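Local atomic coordinates of dihydropteridine reductase (Dictyostelium discoideum, PDB entry 3ORF), a protein that catalyses the NADH- or NADPH-dependent reduction of quinonoid dihydropteridine to tetrahydropteridine, the form that serves aromatic amino acid hydroxylases as cofactor. Residues A[26-31]-A[123-128]; A[64-69]-A[75-80]. One frame throughout, in Å; residues are numbered along the deposited sequence.

Contact 1: A[26-31]-A[123-128]. With NAD (nicotinamide-adenine-dinucleotide), chain E.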
loop_
_atom_site.group_PDB
_atom_site.type_symbol
_atom_site.label_atom_id
_atom_site.label_comp_id
_atom_site.label_asym_id
_atom_site.label_seq_id
_atom_site.Cartn_x
_atom_site.Cartn_y
_atom_site.Cartn_z
ATOM N N LEU A 26 -18.049 -6.309 15.298
ATOM C CA LEU A 26 -18.195 -5.201 14.374
ATOM C C LEU A 26 -17.577 -5.469 13.030
ATOM O O LEU A 26 -16.459 -5.990 12.951
ATOM C CB LEU A 26 -17.552 -3.975 14.969
ATOM C CG LEU A 26 -17.192 -2.831 14.047
ATOM C CD1 LEU A 26 -18.405 -2.235 13.587
ATOM C CD2 LEU A 26 -16.578 -1.805 14.940
ATOM N N VAL A 27 -18.289 -5.146 11.960
ATOM C CA VAL A 27 -17.867 -5.579 10.636
ATOM C C VAL A 27 -17.890 -4.395 9.647
ATOM O O VAL A 27 -18.969 -3.848 9.376
ATOM C CB VAL A 27 -18.759 -6.699 10.071
ATOM C CG1 VAL A 27 -18.213 -7.166 8.693
ATOM C CG2 VAL A 27 -18.932 -7.893 11.058
ATOM N N LEU A 28 -16.706 -4.014 9.142
ATOM C CA LEU A 28 -16.575 -2.901 8.180
ATOM C C LEU A 28 -16.749 -3.627 6.878
ATOM O O LEU A 28 -16.168 -4.726 6.710
ATOM C CB LEU A 28 -15.164 -2.257 8.292
ATOM C CG LEU A 28 -14.858 -1.056 7.389
ATOM C CD1 LEU A 28 -15.881 0.109 7.736
ATOM C CD2 LEU A 28 -13.347 -0.570 7.548
ATOM N N GLY A 29 -17.595 -3.102 5.973
ATOM C CA GLY A 29 -17.949 -3.891 4.816
ATOM C C GLY A 29 -19.103 -4.802 5.178
ATOM O O GLY A 29 -19.371 -5.826 4.495
ATOM N N GLY A 30 -19.749 -4.480 6.299
ATOM C CA GLY A 30 -20.864 -5.290 6.775
ATOM C C GLY A 30 -22.039 -5.530 5.833
ATOM O O GLY A 30 -22.862 -6.392 6.121
ATOM N N SER A 31 -22.106 -4.868 4.671
ATOM C CA SER A 31 -23.229 -5.158 3.757
ATOM C C SER A 31 -22.811 -5.944 2.541
ATOM O O SER A 31 -23.697 -6.325 1.750
ATOM C CB SER A 31 -23.882 -3.884 3.250
ATOM O OG SER A 31 -24.453 -3.165 4.346
ATOM N N ALA A 123 -8.718 -0.643 5.166
ATOM C CA ALA A 123 -7.764 -1.268 6.062
ATOM C C ALA A 123 -7.221 -0.232 7.068
ATOM O O ALA A 123 -6.995 -0.540 8.197
ATOM C CB ALA A 123 -6.647 -1.806 5.301
ATOM N N PHE A 124 -6.931 0.971 6.597
ATOM C CA PHE A 124 -6.455 2.008 7.475
ATOM C C PHE A 124 -7.545 2.388 8.453
ATOM O O PHE A 124 -7.282 2.480 9.659
ATOM C CB PHE A 124 -5.972 3.228 6.673
ATOM C CG PHE A 124 -4.535 3.101 6.207
ATOM C CD1 PHE A 124 -4.154 3.546 4.945
ATOM C CD2 PHE A 124 -3.558 2.528 7.068
ATOM C CE1 PHE A 124 -2.807 3.440 4.524
ATOM C CE2 PHE A 124 -2.225 2.408 6.699
ATOM C CZ PHE A 124 -1.821 2.870 5.419
ATOM N N ALA A 125 -8.764 2.570 7.962
ATOM C CA ALA A 125 -9.905 2.890 8.874
ATOM C C ALA A 125 -10.098 1.838 9.982
ATOM O O ALA A 125 -10.302 2.197 11.126
ATOM C CB ALA A 125 -11.194 3.064 8.080
ATOM N N SER A 126 -10.007 0.545 9.621
ATOM C CA SER A 126 -10.044 -0.559 10.570
ATOM C C SER A 126 -9.030 -0.402 11.632
ATOM O O SER A 126 -9.361 -0.610 12.768
ATOM C CB SER A 126 -9.760 -1.890 9.893
ATOM O OG SER A 126 -10.717 -2.063 8.857
ATOM N N ALA A 127 -7.783 -0.040 11.294
ATOM C CA ALA A 127 -6.763 0.147 12.361
ATOM C C ALA A 127 -7.277 1.143 13.428
ATOM O O ALA A 127 -7.339 0.852 14.657
ATOM C CB ALA A 127 -5.441 0.575 11.764
ATOM N N HIS A 128 -7.704 2.302 12.975
ATOM C CA HIS A 128 -8.293 3.276 13.912
ATOM C C HIS A 128 -9.503 2.758 14.737
ATOM O O HIS A 128 -9.582 2.959 15.930
ATOM C CB HIS A 128 -8.696 4.535 13.137
ATOM C CG HIS A 128 -9.269 5.609 14.017
ATOM N ND1 HIS A 128 -8.476 6.492 14.712
ATOM C CD2 HIS A 128 -10.552 5.888 14.373
ATOM C CE1 HIS A 128 -9.245 7.297 15.434
ATOM N NE2 HIS A 128 -10.506 6.939 15.262
HETATM P PA NAD E . -18.463 -7.085 -1.989
HETATM O O1A NAD E . -18.211 -6.126 -3.097
HETATM O O2A NAD E . -19.760 -7.809 -1.884
HETATM O O5B NAD E . -18.425 -6.203 -0.605
HETATM C C5B NAD E . -17.480 -5.282 -0.198
HETATM C C4B NAD E . -18.217 -4.307 0.737
HETATM O O4B NAD E . -17.230 -3.310 1.135
HETATM C C3B NAD E . -19.288 -3.526 -0.071
HETATM O O3B NAD E . -20.429 -3.362 0.739
HETATM C C2B NAD E . -18.725 -2.125 -0.196
HETATM O O2B NAD E . -19.766 -1.135 -0.146
HETATM C C1B NAD E . -17.874 -2.039 1.087
HETATM N N9A NAD E . -16.738 -1.078 1.026
HETATM C C8A NAD E . -15.947 -0.876 -0.060
HETATM N N7A NAD E . -15.010 0.014 0.301
HETATM C C5A NAD E . -15.222 0.408 1.595
HETATM C C6A NAD E . -14.583 1.310 2.503
HETATM N N6A NAD E . -13.545 2.090 2.112
HETATM N N1A NAD E . -15.059 1.433 3.775
HETATM C C2A NAD E . -16.122 0.735 4.156
HETATM N N3A NAD E . -16.739 -0.123 3.317
HETATM C C4A NAD E . -16.338 -0.290 2.038
HETATM O O3 NAD E . -17.202 -8.029 -1.979
HETATM P PN NAD E . -17.010 -9.420 -1.356
HETATM O O1N NAD E . -17.156 -10.344 -2.526
HETATM O O2N NAD E . -17.749 -9.601 -0.037
HETATM O O5D NAD E . -15.436 -9.462 -0.961
HETATM C C5D NAD E . -14.964 -9.219 0.370
HETATM C C4D NAD E . -13.427 -9.109 0.383
HETATM O O4D NAD E . -12.853 -10.178 -0.416
HETATM C C3D NAD E . -12.819 -7.820 -0.185
HETATM O O3D NAD E . -11.890 -7.322 0.841
HETATM C C2D NAD E . -12.034 -8.274 -1.424
HETATM O O2D NAD E . -10.925 -7.372 -1.567
HETATM C C1D NAD E . -11.571 -9.638 -0.866
HETATM N N1N NAD E . -10.742 -10.762 -1.498
HETATM C C2N NAD E . -11.270 -11.800 -2.387
HETATM C C3N NAD E . -10.353 -12.796 -2.872
HETATM C C7N NAD E . -10.762 -13.967 -3.807
HETATM O O7N NAD E . -10.043 -14.258 -4.782
HETATM N N7N NAD E . -11.869 -14.636 -3.419
HETATM C C4N NAD E . -8.995 -12.778 -2.471
HETATM C C5N NAD E . -8.519 -11.795 -1.594
HETATM C C6N NAD E . -9.376 -10.814 -1.124
#
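In the Rossmann fold of this short-chain dehydrogenase/reductase, the end of the first strand, 24-28, meets helix 108-133 beside the adenine of the bound NAD. Leu28, the last strand residue before the glycine-rich turn, is the one residue of 26-31 that touches 123-128, and it does so through a single branch. Its CD2 lies 3.3 Å from Ser126 OG and 4.3 Å from Ala125 CB, so one methyl meets two neighbouring residues of the helix. Carrying CG anti to the backbone N (chi1 -178°), the leucine reaches across to the helix and divides its two methyls between protein and cofactor. The hydroxyl that CD2 meets is buried but not wasted: Ser126 OG is hydrogen-bonded to Ser122 O, one helical turn back, and offers the leucine a polar atom already engaged within its own helix. Beyond Leu28 the chain leaves the sheet through a type II turn from Val27 to Gly30, closed by a weak bond from Gly30 N to Val27 O. The positive phi of Gly29 (85°) calls for glycine, and its CA comes to 3.8 Å from O4B of the NAD adenosine ribose. Gly30 lies in the glycine-rich nucleotide-binding segment, consistent with a Rossmann-type GxGxxG pattern. The second methyl of the leucine completes the division: Leu28 CD1 packs 3.6 Å from C2A of the adenine.

Contact 2: A[64-69]-A[75-80]. With NAD (nicotinamide-adenine-dinucleotide), chain E.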
loop_
_atom_site.group_PDB
_atom_site.type_symbol
_atom_site.label_atom_id
_atom_site.label_comp_id
_atom_site.label_asym_id
_atom_site.label_seq_id
_atom_site.Cartn_x
_atom_site.Cartn_y
_atom_site.Cartn_z
ATOM N N PHE A 64 -24.516 1.210 10.496
ATOM C CA PHE A 64 -24.081 2.582 10.263
ATOM C C PHE A 64 -23.637 2.760 8.825
ATOM O O PHE A 64 -23.078 1.847 8.202
ATOM C CB PHE A 64 -22.949 2.998 11.205
ATOM C CG PHE A 64 -23.349 3.015 12.659
ATOM C CD1 PHE A 64 -23.140 1.891 13.464
ATOM C CD2 PHE A 64 -23.967 4.131 13.213
ATOM C CE1 PHE A 64 -23.525 1.867 14.780
ATOM C CE2 PHE A 64 -24.356 4.124 14.560
ATOM C CZ PHE A 64 -24.143 2.983 15.348
ATOM N N THR A 65 -23.832 3.966 8.330
ATOM C CA THR A 65 -23.562 4.302 6.982
ATOM C C THR A 65 -22.447 5.330 7.033
ATOM O O THR A 65 -22.432 6.194 7.957
ATOM C CB THR A 65 -24.855 4.846 6.366
ATOM O OG1 THR A 65 -25.126 4.130 5.190
ATOM C CG2 THR A 65 -24.871 6.396 6.151
ATOM N N ILE A 66 -21.500 5.242 6.082
ATOM C CA ILE A 66 -20.457 6.273 5.947
ATOM C C ILE A 66 -20.485 6.779 4.528
ATOM O O ILE A 66 -20.816 6.012 3.649
ATOM C CB ILE A 66 -19.071 5.750 6.358
ATOM C CG1 ILE A 66 -18.798 4.370 5.739
ATOM C CG2 ILE A 66 -18.989 5.683 7.900
ATOM C CD1 ILE A 66 -17.315 4.013 5.865
ATOM N N LYS A 67 -20.245 8.077 4.313
ATOM C CA LYS A 67 -20.406 8.656 2.982
ATOM C C LYS A 67 -19.088 8.405 2.316
ATOM O O LYS A 67 -19.041 8.307 1.105
ATOM C CB LYS A 67 -20.724 10.180 2.917
ATOM C CG LYS A 67 -21.726 10.831 3.939
ATOM C CD LYS A 67 -23.251 10.830 3.505
ATOM C CE LYS A 67 -23.624 11.823 2.376
ATOM N NZ LYS A 67 -24.875 11.385 1.650
ATOM N N ASP A 68 -18.016 8.282 3.117
ATOM C CA ASP A 68 -16.682 7.928 2.598
ATOM C C ASP A 68 -15.816 7.278 3.662
ATOM O O ASP A 68 -16.272 7.031 4.783
ATOM C CB ASP A 68 -15.978 9.162 2.033
ATOM C CG ASP A 68 -15.868 10.284 3.044
ATOM O OD1 ASP A 68 -16.455 11.374 2.815
ATOM O OD2 ASP A 68 -15.209 10.084 4.075
ATOM N N SER A 69 -14.567 6.987 3.303
ATOM C CA SER A 69 -13.648 6.356 4.237
ATOM C C SER A 69 -12.668 7.380 4.810
ATOM O O SER A 69 -11.769 7.015 5.519
ATOM C CB SER A 69 -12.930 5.194 3.569
ATOM O OG SER A 69 -12.855 4.064 4.436
ATOM N N LYS A 75 -13.907 9.276 12.022
ATOM C CA LYS A 75 -14.125 9.841 13.387
ATOM C C LYS A 75 -15.596 9.795 13.823
ATOM O O LYS A 75 -15.863 9.460 14.989
ATOM C CB LYS A 75 -13.553 11.261 13.579
ATOM C CG LYS A 75 -12.068 11.327 13.997
ATOM C CD LYS A 75 -11.731 12.615 14.722
ATOM C CE LYS A 75 -11.841 13.918 13.864
ATOM N NZ LYS A 75 -11.830 15.160 14.757
ATOM N N SER A 76 -16.558 10.070 12.910
ATOM C CA SER A 76 -17.971 10.218 13.358
ATOM C C SER A 76 -18.596 8.929 13.750
ATOM O O SER A 76 -19.249 8.854 14.781
ATOM C CB SER A 76 -18.863 10.873 12.297
ATOM O OG SER A 76 -18.277 12.119 11.993
ATOM N N VAL A 77 -18.377 7.901 12.923
ATOM C CA VAL A 77 -18.971 6.622 13.169
ATOM C C VAL A 77 -18.370 6.006 14.458
ATOM O O VAL A 77 -19.113 5.420 15.294
ATOM C CB VAL A 77 -18.907 5.720 11.876
ATOM C CG1 VAL A 77 -17.557 5.020 11.762
ATOM C CG2 VAL A 77 -19.948 4.731 11.925
ATOM N N ILE A 78 -17.060 6.189 14.671
ATOM C CA ILE A 78 -16.459 5.778 15.960
ATOM C C ILE A 78 -17.071 6.624 17.056
ATOM O O ILE A 78 -17.507 6.081 18.081
ATOM C CB ILE A 78 -14.956 6.014 16.076
ATOM C CG1 ILE A 78 -14.178 5.254 15.015
ATOM C CG2 ILE A 78 -14.460 5.584 17.456
ATOM C CD1 ILE A 78 -14.565 3.809 14.943
ATOM N N GLU A 79 -17.126 7.943 16.836
ATOM C CA GLU A 79 -17.738 8.822 17.862
ATOM C C GLU A 79 -19.193 8.422 18.177
ATOM O O GLU A 79 -19.564 8.409 19.329
ATOM C CB GLU A 79 -17.510 10.324 17.534
ATOM C CG GLU A 79 -15.957 10.691 17.503
ATOM C CD GLU A 79 -15.607 12.146 17.129
ATOM O OE1 GLU A 79 -16.254 12.792 16.248
ATOM O OE2 GLU A 79 -14.646 12.636 17.751
ATOM N N LYS A 80 -19.952 7.987 17.153
ATOM C CA LYS A 80 -21.326 7.498 17.320
ATOM C C LYS A 80 -21.404 6.218 18.101
ATOM O O LYS A 80 -22.231 6.095 18.984
ATOM C CB LYS A 80 -22.028 7.265 15.983
ATOM C CG LYS A 80 -22.567 8.479 15.270
ATOM C CD LYS A 80 -23.124 8.048 13.905
ATOM C CE LYS A 80 -23.389 9.247 12.992
ATOM N NZ LYS A 80 -23.703 8.787 11.604
HETATM P PA NAD E . -18.463 -7.085 -1.989
HETATM O O1A NAD E . -18.211 -6.126 -3.097
HETATM O O2A NAD E . -19.760 -7.809 -1.884
HETATM O O5B NAD E . -18.425 -6.203 -0.605
HETATM C C5B NAD E . -17.480 -5.282 -0.198
HETATM C C4B NAD E . -18.217 -4.307 0.737
HETATM O O4B NAD E . -17.230 -3.310 1.135
HETATM C C3B NAD E . -19.288 -3.526 -0.071
HETATM O O3B NAD E . -20.429 -3.362 0.739
HETATM C C2B NAD E . -18.725 -2.125 -0.196
HETATM O O2B NAD E . -19.766 -1.135 -0.146
HETATM C C1B NAD E . -17.874 -2.039 1.087
HETATM N N9A NAD E . -16.738 -1.078 1.026
HETATM C C8A NAD E . -15.947 -0.876 -0.060
HETATM N N7A NAD E . -15.010 0.014 0.301
HETATM C C5A NAD E . -15.222 0.408 1.595
HETATM C C6A NAD E . -14.583 1.310 2.503
HETATM N N6A NAD E . -13.545 2.090 2.112
HETATM N N1A NAD E . -15.059 1.433 3.775
HETATM C C2A NAD E . -16.122 0.735 4.156
HETATM N N3A NAD E . -16.739 -0.123 3.317
HETATM C C4A NAD E . -16.338 -0.290 2.038
HETATM O O3 NAD E . -17.202 -8.029 -1.979
HETATM P PN NAD E . -17.010 -9.420 -1.356
HETATM O O1N NAD E . -17.156 -10.344 -2.526
HETATM O O2N NAD E . -17.749 -9.601 -0.037
HETATM O O5D NAD E . -15.436 -9.462 -0.961
HETATM C C5D NAD E . -14.964 -9.219 0.370
HETATM C C4D NAD E . -13.427 -9.109 0.383
HETATM O O4D NAD E . -12.853 -10.178 -0.416
HETATM C C3D NAD E . -12.819 -7.820 -0.185
HETATM O O3D NAD E . -11.890 -7.322 0.841
HETATM C C2D NAD E . -12.034 -8.274 -1.424
HETATM O O2D NAD E . -10.925 -7.372 -1.567
HETATM C C1D NAD E . -11.571 -9.638 -0.866
HETATM N N1N NAD E . -10.742 -10.762 -1.498
HETATM C C2N NAD E . -11.270 -11.800 -2.387
HETATM C C3N NAD E . -10.353 -12.796 -2.872
HETATM C C7N NAD E . -10.762 -13.967 -3.807
HETATM O O7N NAD E . -10.043 -14.258 -4.782
HETATM N N7N NAD E . -11.869 -14.636 -3.419
HETATM C C4N NAD E . -8.995 -12.778 -2.471
HETATM C C5N NAD E . -8.519 -11.795 -1.594
HETATM C C6N NAD E . -9.376 -10.814 -1.124
#
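Phe64, on the edge strand 62-65 of the Rossmann sheet, lies against helix 71-82 from CB along one side of its ring, through CG, CD2 and CE2. Its CB is 3.5 Å from Val77 CG2, and CG follows at 3.9 Å from the same methyl. With CG anti to the carbonyl carbon (chi1 -64°), the ring then runs on toward the next helical turn, where CD2 comes within 4.1 Å of Lys80 CD. CE2 meets CB and CD of that lysine at similar range. The two side chains run antiparallel past one another, the extended lysine chain lending its methylenes to the ring on the more exposed side of the contact. Replacing Phe64 with an alanine would probably open a gap beside Val77 CG2 and leave the aliphatic part of Lys80 without its ring partner, free to swing into solvent.

Val77 is shared between two residues of 64-69. While its CG2 serves Phe64, its CB packs 4.0 Å from Ile66 CG2, and Ile52 of strand 48-53 also touches it. Ile66 in turn faces two ways: CG1 is wedged between backbone N and carbonyl carbon (chi1 46°), and from there the branch extends to CD1, 3.9 Å from NAD C2A. Three residues later, Ser69 OG accepts a hydrogen bond of 3.1 Å from the adenine amino nitrogen, NAD N6A, nearly straight at 162°. The chemistry is thus split along a short piece of chain. Between 64-69 and 75-80 the contacts are apolar, while Lys67 N is hydrogen-bonded to Glu73 OE1 near the start of the helix. Within these two segments the hydrogen bond to adenine comes from the serine, whose hydroxyl, as acceptor, reads the exocyclic amino group.

The centres of contacts 1 and 2 lie about 10 Å apart, and both touch the adenine; they illustrate how a Rossmann sheet builds a cofactor pocket from pieces distant in sequence. Strand 24-28 comes first in the chain; strand 62-65 and helix 71-82, the parts of contact 2, follow, and helix 108-133 returns last to complete contact 1. Both strands belong to one parallel array, with strand 48-53 between them. The two helices meet where His128 CD2 packs 3.7 Å from Ile78 CG1; Ala125 CB also approaches Ser69 OG of the preceding loop at 4.1 Å. Leu28 from contact 1 and Ile66 and Ser69 from contact 2 thus converge on the adenine end of the pocket.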